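Local coordinates for protein induced by osmotic stress (Scheffersomyces stipitis, PDB 5YWN) that probably reduces ketones such as haloketones, using NADPH, as an NADP-binding member of the epimerase/dehydratase family, at residues Ala20-Lys25 against Ala244-Phe249; Thr234-Arg239 against Leu259-Thr264. The protein carries 1 engineered substitution. All blocks are in the same frame, centred on the assembly; numbering follows the deposited sequence.

Contact 1. Residues Ala20-Lys25 against Ala244-Phe249; sequences ALVLSK and AHLAAF
Leu246 reaches from helix 238-250 toward helix 13-24 and its neighbour Lys25, and meets three side chains there: Leu21, Val22 and Lys25. The contact is apolar, and no hydrogen bond joins Ala20-Lys25 to Ala244-Phe249. Leu21 and Leu246 cross at about a right angle. The CD2 methyl of Leu21 lies 4.2 Å from CB of Leu246 and equally far from its CD2. Both leucines hold CG anti to the backbone N (chi1 174° in Leu21, -173° in Leu246), which places each CG beside the carbonyl carbon. On the Val22 side, CG2 of Val22 lies 4.3 Å from CD1 of Leu246. CD2 of Leu246 is shared: besides the Leu21 methyl it meets CG of Lys25, at 4.4 Å.

The two segments belong to helices packed on the same side of the parallel sheet of a Rossmann fold. Their axes stay 10.6 Å apart at closest and run at 55°, so side chains, not backbones, make the join. Val22 also rests on Val29 of strand 28-33, and Phe249 on Val121 of strand 119-123.

The one aromatic contact between side chains across the segments is at a ring edge. CG2 of Val22 sits near the plane of the Phe249 ring, 4.4 Å from CE2 of Phe249. The carbonyl O of Leu246 lies 3.8 Å above one face of that ring, offset toward the rim.

Two side-chain hydrogen bonds lie close by. Ser24 OG donates to Leu21 O at 2.8 Å, and His245 NE2 is bonded to Thr123 OG1.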
ATOM      1  N   ALA A  20       2.774   7.765  10.630  1.00 21.11           N
ATOM      2  CA  ALA A  20       3.251   9.121  10.788  1.00 22.98           C
ATOM      3  C   ALA A  20       2.145  10.129  10.568  1.00 27.54           C
ATOM      4  O   ALA A  20       2.064  11.064  11.277  1.00 28.28           O
ATOM      5  CB  ALA A  20       4.405   9.402   9.878  1.00 23.68           C
ATOM      6  N   LEU A  21       1.309   9.918   9.578  1.00 23.47           N
ATOM      7  CA  LEU A  21       0.197  10.769   9.393  1.00 22.08           C
ATOM      8  C   LEU A  21      -0.820  10.694  10.514  1.00 23.27           C
ATOM      9  O   LEU A  21      -1.233  11.671  10.994  1.00 24.69           O
ATOM     10  CB  LEU A  21      -0.475  10.500   8.080  1.00 26.76           C
ATOM     11  CG  LEU A  21      -1.771  11.264   7.833  1.00 25.38           C
ATOM     12  CD1 LEU A  21      -1.535  12.739   7.824  1.00 24.12           C
ATOM     13  CD2 LEU A  21      -2.493  10.829   6.578  1.00 19.10           C
ATOM     14  N   VAL A  22      -1.188   9.511  10.916  1.00 22.22           N
ATOM     15  CA  VAL A  22      -2.168   9.335  11.966  1.00 25.17           C
ATOM     16  C   VAL A  22      -1.696   9.935  13.311  1.00 26.14           C
ATOM     17  O   VAL A  22      -2.427  10.582  13.979  1.00 28.18           O
ATOM     18  CB  VAL A  22      -2.577   7.857  12.021  1.00 27.05           C
ATOM     19  CG1 VAL A  22      -3.024   7.408  13.366  1.00 26.66           C
ATOM     20  CG2 VAL A  22      -3.571   7.542  10.929  1.00 26.37           C
ATOM     21  N   LEU A  23      -0.450   9.755  13.629  1.00 21.77           N
ATOM     22  CA  LEU A  23       0.137  10.342  14.784  1.00 26.66           C
ATOM     23  C   LEU A  23       0.116  11.869  14.713  1.00 27.64           C
ATOM     24  O   LEU A  23      -0.128  12.491  15.666  1.00 29.89           O
ATOM     25  CB  LEU A  23       1.534   9.836  14.987  1.00 23.93           C
ATOM     26  CG  LEU A  23       1.654   8.397  15.492  1.00 27.54           C
ATOM     27  CD1 LEU A  23       3.069   7.953  15.606  1.00 26.52           C
ATOM     28  CD2 LEU A  23       0.964   8.182  16.799  1.00 25.03           C
ATOM     29  N   SER A  24       0.345  12.425  13.552  1.00 27.34           N
ATOM     30  CA  SER A  24       0.349  13.850  13.366  1.00 27.15           C
ATOM     31  C   SER A  24      -0.992  14.505  13.631  1.00 32.15           C
ATOM     32  O   SER A  24      -1.061  15.609  14.035  1.00 28.55           O
ATOM     33  CB  SER A  24       0.905  14.231  12.009  1.00 30.61           C
ATOM     34  OG  SER A  24      -0.055  14.211  11.031  1.00 29.67           O
ATOM     35  N   LYS A  25      -2.050  13.783  13.396  1.00 27.50           N
ATOM     36  CA  LYS A  25      -3.380  14.270  13.633  1.00 28.90           C
ATOM     37  C   LYS A  25      -3.891  14.059  15.080  1.00 29.65           C
ATOM     38  O   LYS A  25      -4.996  14.368  15.396  1.00 29.05           O
ATOM     39  CB  LYS A  25      -4.342  13.689  12.614  1.00 28.89           C
ATOM     40  CG  LYS A  25      -4.007  14.006  11.176  1.00 33.84           C
ATOM     41  CD  LYS A  25      -4.505  15.344  10.734  1.00 30.34           C
ATOM     42  CE  LYS A  25      -3.927  15.735   9.395  1.00 40.28           C
ATOM     43  NZ  LYS A  25      -4.257  17.116   8.991  1.00 43.70           N
ATOM     44  N   ALA A 244      -5.491   8.845   2.005  1.00 24.35           N
ATOM     45  CA  ALA A 244      -6.647   8.059   1.634  1.00 22.86           C
ATOM     46  C   ALA A 244      -7.102   7.105   2.729  1.00 20.85           C
ATOM     47  O   ALA A 244      -8.252   6.952   2.943  1.00 19.52           O
ATOM     48  CB  ALA A 244      -6.458   7.334   0.331  1.00 19.74           C
ATOM     49  N   HIS A 245      -6.161   6.519   3.414  1.00 20.03           N
ATOM     50  CA  HIS A 245      -6.494   5.690   4.547  1.00 23.63           C
ATOM     51  C   HIS A 245      -7.188   6.518   5.643  1.00 20.92           C
ATOM     52  O   HIS A 245      -8.148   6.108   6.165  1.00 24.83           O
ATOM     53  CB  HIS A 245      -5.292   4.911   5.053  1.00 23.38           C
ATOM     54  CG  HIS A 245      -4.964   3.687   4.256  1.00 24.08           C
ATOM     55  ND1 HIS A 245      -4.388   3.738   3.020  1.00 23.20           N
ATOM     56  CD2 HIS A 245      -5.170   2.384   4.510  1.00 21.35           C
ATOM     57  CE1 HIS A 245      -4.224   2.523   2.566  1.00 24.57           C
ATOM     58  NE2 HIS A 245      -4.682   1.683   3.455  1.00 20.55           N
ATOM     59  N   LEU A 246      -6.699   7.712   5.892  1.00 22.68           N
ATOM     60  CA  LEU A 246      -7.314   8.595   6.836  1.00 20.66           C
ATOM     61  C   LEU A 246      -8.723   8.961   6.454  1.00 22.90           C
ATOM     62  O   LEU A 246      -9.604   8.797   7.225  1.00 21.46           O
ATOM     63  CB  LEU A 246      -6.514   9.849   6.992  1.00 20.81           C
ATOM     64  CG  LEU A 246      -6.950  10.785   8.072  1.00 24.87           C
ATOM     65  CD1 LEU A 246      -6.661  10.156   9.399  1.00 28.23           C
ATOM     66  CD2 LEU A 246      -6.240  12.107   7.943  1.00 29.80           C
ATOM     67  N   ALA A 247      -8.912   9.338   5.217  1.00 21.90           N
ATOM     68  CA  ALA A 247     -10.211   9.620   4.684  1.00 25.07           C
ATOM     69  C   ALA A 247     -11.095   8.384   4.824  1.00 23.86           C
ATOM     70  O   ALA A 247     -12.225   8.484   5.151  1.00 24.46           O
ATOM     71  CB  ALA A 247     -10.115   9.972   3.226  1.00 25.06           C
ATOM     72  N   ALA A 248     -10.524   7.238   4.606  1.00 20.54           N
ATOM     73  CA  ALA A 248     -11.252   6.002   4.545  1.00 24.34           C
ATOM     74  C   ALA A 248     -11.957   5.658   5.839  1.00 25.20           C
ATOM     75  O   ALA A 248     -12.921   4.993   5.804  1.00 22.69           O
ATOM     76  CB  ALA A 248     -10.379   4.859   4.104  1.00 20.21           C
ATOM     77  N   PHE A 249     -11.367   6.054   6.956  1.00 23.76           N
ATOM     78  CA  PHE A 249     -12.009   5.923   8.239  1.00 25.64           C
ATOM     79  C   PHE A 249     -12.687   7.146   8.857  1.00 24.86           C
ATOM     80  O   PHE A 249     -13.536   6.999   9.667  1.00 26.43           O
ATOM     81  CB  PHE A 249     -11.148   5.161   9.231  1.00 24.57           C
ATOM     82  CG  PHE A 249     -10.043   5.948   9.889  1.00 23.23           C
ATOM     83  CD1 PHE A 249     -10.271   6.693  11.006  1.00 26.80           C
ATOM     84  CD2 PHE A 249      -8.764   5.845   9.454  1.00 22.77           C
ATOM     85  CE1 PHE A 249      -9.245   7.366  11.609  1.00 27.96           C
ATOM     86  CE2 PHE A 249      -7.740   6.477  10.078  1.00 22.52           C
ATOM     87  CZ  PHE A 249      -7.972   7.238  11.152  1.00 24.68           C
TER

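Contact 2. Residues Thr234-Arg239 against Leu259-Thr264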
ATOM      1  N   THR A 234       1.068   3.021 -13.852  1.00 20.54           N
ATOM      2  CA  THR A 234       0.529   4.150 -13.164  1.00 22.21           C
ATOM      3  C   THR A 234       1.081   4.209 -11.737  1.00 20.38           C
ATOM      4  O   THR A 234       1.354   3.220 -11.146  1.00 21.92           O
ATOM      5  CB  THR A 234      -1.020   4.160 -13.235  1.00 26.60           C
ATOM      6  OG1 THR A 234      -1.504   5.450 -13.014  1.00 30.82           O
ATOM      7  CG2 THR A 234      -1.592   3.370 -12.251  1.00 24.33           C
ATOM      8  N   PHE A 235       1.218   5.403 -11.219  1.00 22.27           N
ATOM      9  CA  PHE A 235       1.756   5.640  -9.894  1.00 20.84           C
ATOM     10  C   PHE A 235       0.773   6.342  -8.973  1.00 17.43           C
ATOM     11  O   PHE A 235      -0.066   7.026  -9.412  1.00 20.48           O
ATOM     12  CB  PHE A 235       3.140   6.358  -9.943  1.00 20.38           C
ATOM     13  CG  PHE A 235       3.127   7.795  -9.495  1.00 20.19           C
ATOM     14  CD1 PHE A 235       2.545   8.738 -10.264  1.00 20.10           C
ATOM     15  CD2 PHE A 235       3.517   8.124  -8.261  1.00 17.59           C
ATOM     16  CE1 PHE A 235       2.460  10.024  -9.852  1.00 19.14           C
ATOM     17  CE2 PHE A 235       3.450   9.396  -7.837  1.00 19.94           C
ATOM     18  CZ  PHE A 235       2.918  10.353  -8.640  1.00 20.50           C
ATOM     19  N   ILE A 236       1.040   6.214  -7.702  1.00 20.34           N
ATOM     20  CA  ILE A 236       0.480   7.041  -6.680  1.00 19.33           C
ATOM     21  C   ILE A 236       1.487   7.292  -5.571  1.00 19.35           C
ATOM     22  O   ILE A 236       2.175   6.420  -5.190  1.00 21.17           O
ATOM     23  CB  ILE A 236      -0.862   6.473  -6.162  1.00 19.42           C
ATOM     24  CG1 ILE A 236      -1.528   7.406  -5.175  1.00 22.06           C
ATOM     25  CG2 ILE A 236      -0.719   5.094  -5.590  1.00 19.18           C
ATOM     26  CD1 ILE A 236      -2.153   8.630  -5.743  1.00 21.35           C
ATOM     27  N   ASP A 237       1.540   8.512  -5.099  1.00 17.99           N
ATOM     28  CA  ASP A 237       2.414   8.897  -4.002  1.00 23.54           C
ATOM     29  C   ASP A 237       1.991   8.308  -2.652  1.00 22.26           C
ATOM     30  O   ASP A 237       0.873   8.272  -2.307  1.00 19.87           O
ATOM     31  CB  ASP A 237       2.624  10.397  -3.899  1.00 20.16           C
ATOM     32  CG  ASP A 237       3.657  10.768  -2.889  1.00 24.91           C
ATOM     33  OD1 ASP A 237       3.402  10.667  -1.714  1.00 25.95           O
ATOM     34  OD2 ASP A 237       4.716  11.136  -3.269  1.00 23.55           O
ATOM     35  N   VAL A 238       2.966   7.864  -1.920  1.00 20.40           N
ATOM     36  CA  VAL A 238       2.739   7.169  -0.685  1.00 22.15           C
ATOM     37  C   VAL A 238       1.974   8.055   0.309  1.00 23.02           C
ATOM     38  O   VAL A 238       1.155   7.585   1.003  1.00 24.40           O
ATOM     39  CB  VAL A 238       4.031   6.576  -0.103  1.00 20.77           C
ATOM     40  CG1 VAL A 238       4.969   7.651   0.312  1.00 22.06           C
ATOM     41  CG2 VAL A 238       3.746   5.698   1.089  1.00 21.96           C
ATOM     42  N   ARG A 239       2.277   9.326   0.322  1.00 21.70           N
ATOM     43  CA  ARG A 239       1.641  10.259   1.173  1.00 25.32           C
ATOM     44  C   ARG A 239       0.154  10.444   0.848  1.00 27.43           C
ATOM     45  O   ARG A 239      -0.633  10.611   1.705  1.00 19.79           O
ATOM     46  CB  ARG A 239       2.403  11.544   1.259  1.00 24.71           C
ATOM     47  CG  ARG A 239       3.802  11.377   1.784  1.00 24.44           C
ATOM     48  CD  ARG A 239       4.703  12.500   1.359  1.00 24.59           C
ATOM     49  NE  ARG A 239       5.114  12.400  -0.017  1.00 24.37           N
ATOM     50  CZ  ARG A 239       5.945  13.230  -0.607  1.00 28.68           C
ATOM     51  NH1 ARG A 239       6.475  14.227   0.055  1.00 24.85           N
ATOM     52  NH2 ARG A 239       6.243  13.071  -1.840  1.00 20.65           N
ATOM     53  N   LEU A 259     -11.794   2.547  -2.826  1.00 22.33           N
ATOM     54  CA  LEU A 259     -11.124   3.711  -3.304  1.00 22.84           C
ATOM     55  C   LEU A 259      -9.955   3.390  -4.211  1.00 20.52           C
ATOM     56  O   LEU A 259      -9.028   2.791  -3.809  1.00 20.59           O
ATOM     57  CB  LEU A 259     -10.655   4.517  -2.132  1.00 23.25           C
ATOM     58  CG  LEU A 259     -11.703   4.933  -1.163  1.00 23.69           C
ATOM     59  CD1 LEU A 259     -11.091   5.639   0.013  1.00 24.84           C
ATOM     60  CD2 LEU A 259     -12.709   5.744  -1.892  1.00 23.40           C
ATOM     61  N   LEU A 260     -10.063   3.797  -5.449  1.00 20.16           N
ATOM     62  CA  LEU A 260      -9.035   3.561  -6.428  1.00 21.92           C
ATOM     63  C   LEU A 260      -8.038   4.704  -6.365  1.00 21.64           C
ATOM     64  O   LEU A 260      -8.373   5.792  -6.656  1.00 20.70           O
ATOM     65  CB  LEU A 260      -9.649   3.498  -7.810  1.00 19.32           C
ATOM     66  CG  LEU A 260      -8.849   3.427  -9.108  1.00 27.50           C
ATOM     67  CD1 LEU A 260      -7.915   2.244  -9.156  1.00 25.89           C
ATOM     68  CD2 LEU A 260      -9.720   3.458 -10.342  1.00 21.02           C
ATOM     69  N   LEU A 261      -6.829   4.404  -5.960  1.00 22.29           N
ATOM     70  CA  LEU A 261      -5.801   5.404  -5.766  1.00 21.30           C
ATOM     71  C   LEU A 261      -4.761   5.334  -6.857  1.00 22.44           C
ATOM     72  O   LEU A 261      -3.839   4.592  -6.789  1.00 23.98           O
ATOM     73  CB  LEU A 261      -5.173   5.263  -4.386  1.00 22.31           C
ATOM     74  CG  LEU A 261      -5.743   5.987  -3.177  1.00 23.34           C
ATOM     75  CD1 LEU A 261      -5.273   7.427  -3.130  1.00 24.04           C
ATOM     76  CD2 LEU A 261      -7.249   5.947  -3.208  1.00 21.38           C
ATOM     77  N   SER A 262      -4.992   6.112  -7.879  1.00 24.30           N
ATOM     78  CA  SER A 262      -4.209   6.134  -9.085  1.00 25.05           C
ATOM     79  C   SER A 262      -4.041   7.547  -9.656  1.00 24.48           C
ATOM     80  O   SER A 262      -4.968   8.264  -9.751  1.00 22.50           O
ATOM     81  CB  SER A 262      -4.906   5.245 -10.112  1.00 27.69           C
ATOM     82  OG  SER A 262      -4.118   5.079 -11.201  1.00 35.68           O
ATOM     83  N   ASN A 263      -2.836   7.902 -10.033  1.00 20.48           N
ATOM     84  CA  ASN A 263      -2.562   9.184 -10.559  1.00 20.52           C
ATOM     85  C   ASN A 263      -2.189   9.147 -12.045  1.00 24.24           C
ATOM     86  O   ASN A 263      -3.019   8.910 -12.834  1.00 30.40           O
ATOM     87  CB  ASN A 263      -1.561   9.950  -9.711  1.00 25.87           C
ATOM     88  CG  ASN A 263      -1.546  11.453 -10.012  1.00 28.44           C
ATOM     89  OD1 ASN A 263      -2.318  11.941 -10.762  1.00 24.91           O
ATOM     90  ND2 ASN A 263      -0.644  12.133  -9.415  1.00 24.42           N
ATOM     91  N   THR A 264      -0.948   9.357 -12.385  1.00 23.51           N
ATOM     92  CA  THR A 264      -0.568   9.430 -13.784  1.00 23.05           C
ATOM     93  C   THR A 264       0.337   8.270 -14.249  1.00 25.18           C
ATOM     94  O   THR A 264       0.991   7.654 -13.488  1.00 21.33           O
ATOM     95  CB  THR A 264       0.069  10.793 -14.131  1.00 27.16           C
ATOM     96  OG1 THR A 264       1.200  11.012 -13.318  1.00 25.46           O
ATOM     97  CG2 THR A 264      -0.889  11.909 -13.915  1.00 25.21           C
TER
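Phe235 and Thr264 are joined through their backbones, and so are Phe235 and Asn263. Phe235 N donates to Thr264 O, and Asn263 N donates to Phe235 O at 3.0 Å. The pairing lies beside the Rossmann core of this reductase, where strand 234-237 leads into helix 238-250 and the chain leaves edge strand 258-261 of the main sheet.

The Phe235 side chain lies side by side with those of Asn263 and Thr264, all pointing the same way. The ring edge faces Thr264 O, which lies in the ring plane, 3.7 Å from CD1 of Phe235. The Asn263 amide approaches obliquely, its plane turned 34° from the ring, with ND2 3.8 Å from CE1 of Phe235. An alanine in place of Phe235 would probably leave Asn263 ND2 and Thr264 OG1 without their aromatic neighbour and open a gap beside Phe318, which packs edge-to-face with the ring.

Ile236 leans on the opposing backbone. With CG1 anti to the backbone N (chi1 -175°), CG2 takes the position between N and the carbonyl carbon. There CG2 of Ile236 is 3.4 Å from Leu261 O. CD1 of Ile236 touches CD1 of Leu261. The Ile236 side chain also lies close to that of Ile195, a residue of the NADP(+) site.

Thr234 OG1 is anti to its own backbone N (chi1 -158°). This puts the hydroxyl near two oxygens, Ser262 OG and, more weakly, Thr264 O.

Within its own segment, Asp237 caps the following helix by accepting from Arg239 N. Arg239 also grips the Asp237 carboxylate side-on, NE to OD1 and NH2 to OD2. OD1 therefore takes two donors, with Arg239 N 2.7 Å from Asp237 OD1.

Overall arrangement
From the N terminus, the chain first passes through Ala20-Lys25 at the end of helix 13-24. It then runs through most of the main sheet before reaching Thr234-Arg239, the first half of contact 2. Ala244-Phe249 follows on helix 238-250 and closes contact 1 across 218 residues. Leu259-Thr264 closes contact 2 across only 19. The two contacts therefore cross along the chain. The strand of contact 2 leads straight into helix 238-250, which carries contact 1 near its end. They also touch directly, with CB of Ala244 3.7 Å from CD1 of Leu261. Contact 1 ties helix 13-24 to helix 238-250, and contact 2 ties strand 234-237 to the chain leaving strand 258-261.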